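Local structure of stage II sporulation E family protein (Thermanaerovibrio acidaminovorans, 3RNR) at residues 15-20 and 162-167; 175-180 and 205-210. The protein is of unknown function but, as a PP2C-type member of the stage II sporulation E family, probably acts as a serine/threonine protein phosphatase. One frame throughout, in Å; residues are numbered along the deposited sequence.

Contact 1 of 2, residues 15-20 and 162-167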
# COMPACT_ATOMS: atom_id res chain seq x y z
N VAL B 15 1.71 3.35 -8.30
CA VAL B 15 3.15 3.25 -8.51
C VAL B 15 3.70 4.66 -8.56
O VAL B 15 3.06 5.57 -9.11
CB VAL B 15 3.51 2.50 -9.82
CG1 VAL B 15 3.14 1.01 -9.71
CG2 VAL B 15 2.82 3.15 -11.06
N VAL B 16 4.88 4.84 -8.00
CA VAL B 16 5.55 6.14 -7.98
C VAL B 16 7.03 5.95 -8.26
O VAL B 16 7.65 5.05 -7.70
CB VAL B 16 5.44 6.80 -6.58
CG1 VAL B 16 6.13 8.15 -6.60
CG2 VAL B 16 3.97 6.99 -6.17
N ASP B 17 7.61 6.78 -9.12
CA ASP B 17 9.07 6.75 -9.28
C ASP B 17 9.73 8.11 -9.32
O ASP B 17 9.25 9.02 -10.01
CB ASP B 17 9.48 5.91 -10.48
CG ASP B 17 9.94 4.52 -10.08
OD1 ASP B 17 9.29 3.53 -10.48
OD2 ASP B 17 10.94 4.43 -9.35
N GLY B 18 10.82 8.27 -8.59
CA GLY B 18 11.52 9.55 -8.60
C GLY B 18 12.08 9.80 -9.99
O GLY B 18 12.32 8.85 -10.75
N MSE B 19 12.32 11.07 -10.31
CA MSE B 19 12.84 11.39 -11.63
C MSE B 19 14.35 11.30 -11.45
O MSE B 19 14.97 12.16 -10.81
CB MSE B 19 12.50 12.84 -12.01
CG MSE B 19 11.02 13.19 -12.13
SE MSE B 19 10.42 12.82 -13.90
CE MSE B 19 11.14 14.37 -14.83
N GLY B 20 14.95 10.30 -12.08
CA GLY B 20 16.34 9.99 -11.83
C GLY B 20 17.30 10.97 -12.48
O GLY B 20 18.47 11.03 -12.11
N VAL B 162 -1.38 -0.59 -12.99
CA VAL B 162 -0.54 0.59 -13.15
C VAL B 162 0.94 0.17 -13.22
O VAL B 162 1.37 -0.77 -12.54
CB VAL B 162 -0.80 1.66 -12.07
CG1 VAL B 162 -2.24 2.23 -12.19
CG2 VAL B 162 -0.58 1.10 -10.67
N VAL B 163 1.71 0.88 -14.04
CA VAL B 163 3.06 0.47 -14.42
C VAL B 163 4.02 1.64 -14.39
O VAL B 163 3.70 2.69 -14.94
CB VAL B 163 3.08 0.00 -15.88
CG1 VAL B 163 4.43 -0.61 -16.22
CG2 VAL B 163 1.97 -0.97 -16.15
N SER B 164 5.17 1.48 -13.73
CA SER B 164 6.29 2.42 -13.85
C SER B 164 7.51 1.66 -14.34
O SER B 164 8.01 0.75 -13.67
CB SER B 164 6.60 3.04 -12.49
OG SER B 164 7.78 3.82 -12.54
N ASP B 165 7.85 1.88 -15.60
CA ASP B 165 9.08 1.41 -16.24
C ASP B 165 10.21 2.32 -16.71
O ASP B 165 10.97 1.89 -17.57
CB ASP B 165 8.82 0.22 -17.17
CG ASP B 165 8.04 0.60 -18.37
OD1 ASP B 165 7.78 1.81 -18.52
OD2 ASP B 165 7.72 -0.31 -19.16
N GLY B 166 10.17 3.62 -16.39
CA GLY B 166 11.08 4.57 -17.01
C GLY B 166 12.56 4.22 -16.86
O GLY B 166 12.97 3.62 -15.88
N VAL B 167 13.36 4.60 -17.85
CA VAL B 167 14.78 4.27 -17.82
C VAL B 167 15.50 5.02 -16.70
O VAL B 167 16.55 4.58 -16.21
CB VAL B 167 15.45 4.58 -19.18
CG1 VAL B 167 15.37 6.07 -19.48
CG2 VAL B 167 16.89 4.10 -19.20
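The carboxylate of Asp17 and the peptide joining Val163 to Ser164 are the flat groups here. Asp17 is approached at its oxygens: Ser164 OG donates to OD1 at 2.6 Å, using the anti lone pair, turned away from OD2. Arg169 NE forms a salt bridge to the same OD1, while OD2 accepts from a bound glycerol that also takes the N-H of Gly18. The peptide is met on its face, where Val15 CG2 sits almost straight above the carbonyl carbon of Val163, 3.8 Å from C.

Val15 sets CG1 anti to its carbonyl carbon (chi1 -68°), which leaves CG2 in the crowded position between N and C. CG1 meets Val162 CG2 at 3.8 Å, the two valines pointing past one another. Ser164 turns OG anti to its backbone N (chi1 173°), toward Asp17, while its CB packs 4.0 Å from Val15 CG2. The two strands belong to the facing sheets of the alpha-beta-alpha sandwich and run nearly parallel, 15° apart; their axes come within 6.7 Å, a close spacing filled by valine methyls and one serine.

Asp17-Gly18 ends one strand and Asp165-Gly166 follows directly on the other, in the manner of the Asp-Gly motifs that carry metal-binding aspartates in PP2C phosphatases. The glycerol, probably from the crystallisation liquor, may mark a polar pocket at OD2 and Gly18 N. The serine probably helps fix the rotation of the carboxylate, as a second-shell group would if Asp17 binds metal as in its relatives. Together with Arg169 it should favour ionised Asp17.

Contact 2 of 2, residues 175-180 and 205-210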
# COMPACT_ATOMS: atom_id res chain seq x y z
N ARG B 175 8.65 -5.93 -5.52
CA ARG B 175 7.74 -7.05 -5.76
C ARG B 175 6.47 -6.48 -6.40
O ARG B 175 6.24 -5.27 -6.36
CB ARG B 175 7.40 -7.74 -4.43
CG ARG B 175 8.58 -8.43 -3.74
CD ARG B 175 8.94 -9.71 -4.46
NE ARG B 175 9.96 -10.51 -3.77
CZ ARG B 175 11.27 -10.30 -3.87
NH1 ARG B 175 11.73 -9.30 -4.61
NH2 ARG B 175 12.12 -11.08 -3.23
N ILE B 176 5.65 -7.33 -6.99
CA ILE B 176 4.38 -6.88 -7.53
C ILE B 176 3.39 -6.70 -6.38
O ILE B 176 3.35 -7.52 -5.48
CB ILE B 176 3.83 -7.91 -8.51
CG1 ILE B 176 4.87 -8.18 -9.60
CG2 ILE B 176 2.51 -7.43 -9.10
CD1 ILE B 176 4.56 -9.39 -10.46
N ALA B 177 2.60 -5.63 -6.38
CA ALA B 177 1.59 -5.47 -5.34
C ALA B 177 0.20 -5.68 -5.97
O ALA B 177 -0.10 -5.10 -7.00
CB ALA B 177 1.67 -4.08 -4.71
N MSE B 178 -0.63 -6.51 -5.34
CA MSE B 178 -1.93 -6.82 -5.92
C MSE B 178 -3.00 -6.83 -4.84
O MSE B 178 -2.79 -7.38 -3.76
CB MSE B 178 -1.95 -8.23 -6.55
CG MSE B 178 -0.74 -8.61 -7.36
SE MSE B 178 -0.90 -10.51 -7.87
CE MSE B 178 -1.17 -11.28 -6.12
N ALA B 179 -4.14 -6.25 -5.16
CA ALA B 179 -5.33 -6.34 -4.33
C ALA B 179 -6.34 -7.23 -5.06
O ALA B 179 -6.79 -6.86 -6.13
CB ALA B 179 -5.91 -4.94 -4.12
N LEU B 180 -6.67 -8.39 -4.48
CA LEU B 180 -7.59 -9.33 -5.10
C LEU B 180 -8.68 -9.75 -4.10
O LEU B 180 -8.65 -9.38 -2.94
CB LEU B 180 -6.86 -10.60 -5.52
CG LEU B 180 -5.44 -10.49 -6.07
CD1 LEU B 180 -4.77 -11.86 -6.09
CD2 LEU B 180 -5.47 -9.88 -7.46
N THR B 205 7.89 -1.76 -12.47
CA THR B 205 7.22 -1.83 -11.18
C THR B 205 5.72 -1.86 -11.45
O THR B 205 5.23 -1.08 -12.26
CB THR B 205 7.60 -0.62 -10.28
OG1 THR B 205 8.99 -0.70 -9.95
CG2 THR B 205 6.81 -0.64 -8.99
N LEU B 206 5.01 -2.78 -10.79
CA LEU B 206 3.62 -3.07 -11.12
C LEU B 206 2.76 -3.08 -9.88
O LEU B 206 3.20 -3.54 -8.82
CB LEU B 206 3.49 -4.45 -11.79
CG LEU B 206 4.24 -4.75 -13.08
CD1 LEU B 206 3.96 -6.18 -13.52
CD2 LEU B 206 3.84 -3.75 -14.18
N ALA B 207 1.53 -2.58 -10.02
CA ALA B 207 0.53 -2.73 -8.97
C ALA B 207 -0.81 -2.91 -9.66
O ALA B 207 -1.06 -2.33 -10.72
CB ALA B 207 0.51 -1.52 -8.05
N LEU B 208 -1.67 -3.71 -9.05
CA LEU B 208 -2.93 -4.00 -9.71
C LEU B 208 -4.08 -4.24 -8.75
O LEU B 208 -3.88 -4.65 -7.61
CB LEU B 208 -2.78 -5.18 -10.67
CG LEU B 208 -2.36 -6.48 -10.03
CD1 LEU B 208 -3.58 -7.37 -9.83
CD2 LEU B 208 -1.33 -7.17 -10.92
N VAL B 209 -5.29 -4.01 -9.23
CA VAL B 209 -6.50 -4.34 -8.49
C VAL B 209 -7.40 -5.20 -9.36
O VAL B 209 -7.55 -4.93 -10.50
CB VAL B 209 -7.26 -3.13 -8.06
CG1 VAL B 209 -8.52 -3.54 -7.30
CG2 VAL B 209 -6.42 -2.21 -7.25
N ILE B 210 -7.98 -6.25 -8.78
CA ILE B 210 -8.98 -7.07 -9.44
C ILE B 210 -10.25 -7.03 -8.62
O ILE B 210 -10.22 -7.23 -7.44
CB ILE B 210 -8.58 -8.52 -9.54
CG1 ILE B 210 -7.21 -8.69 -10.15
CG2 ILE B 210 -9.59 -9.30 -10.31
CD1 ILE B 210 -7.11 -8.26 -11.48
O HOH W 1 6.61 -4.59 -9.11
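Four backbone hydrogen bonds join the parallel strands 176-180 and 205-210. Ala177 and Ala179 each use both N-H and C=O toward the other strand. Ala177 N donates to Leu206 O in the longest of the four, at 3.3 Å, and Ala177 O accepts from Leu208 N at 2.9 Å. Ala179 repeats the pattern, its N giving to Leu208 O and its O taking the N-H of Ile210. Three of the four lie nearly along the C=O axis, most closely the last (174°); only Ala177 N stands above the carbonyl plane, that of Leu206, whose oxygen also accepts from Asn2 ND2. Beyond the ladder's start, a water accepts from Leu206 N and gives a weak bond to Arg175 O.

On the face with Met178, Leu208 holds CG in the crowded position between N and carbonyl carbon (chi1 61°), so that its CD1 lies 3.8 Å from Met178 CB. Leu180 crosses it obliquely and presses CD2 tightly on Ile210 CG1, at 3.4 Å. Helix 186-193 packs on Ile176, Met178 and Leu180, completing a beta-alpha-beta crossover. On the other face the small Ala177, Ala179 and Ala207 accompany Val209, and strands 2-7 and 10-18 of the facing sheet pack there.

Strand 176-180 also pairs antiparallel with a strand of the second subunit, and Arg175 NH2 makes a salt bridge with Leu211 OXT of that subunit. With hydrogen bonding on both its edges, this strand carries the sheet across the dimer interface.

In the fold
Both segments of contact 1 precede those of contact 2 in the chain, and the centres of the two contacts lie 15 Å apart. They meet in the mixed sheet, where strand 159-164 of contact 1 runs antiparallel beside strand 205-210 of contact 2, with a probable hydrogen bond from Thr205 N to Ser164 O at 2.8 Å. Contact 1 spans the sandwich from sheet to sheet, whereas contact 2 lies within one sheet, at its edge toward the second subunit. Arg169, in the link between strands 159-164 and 176-181, reaches both Asp17 and Thr205 OG1. Strand 205-210 therefore stands between the putative catalytic end of the PP2C fold and the dimer interface.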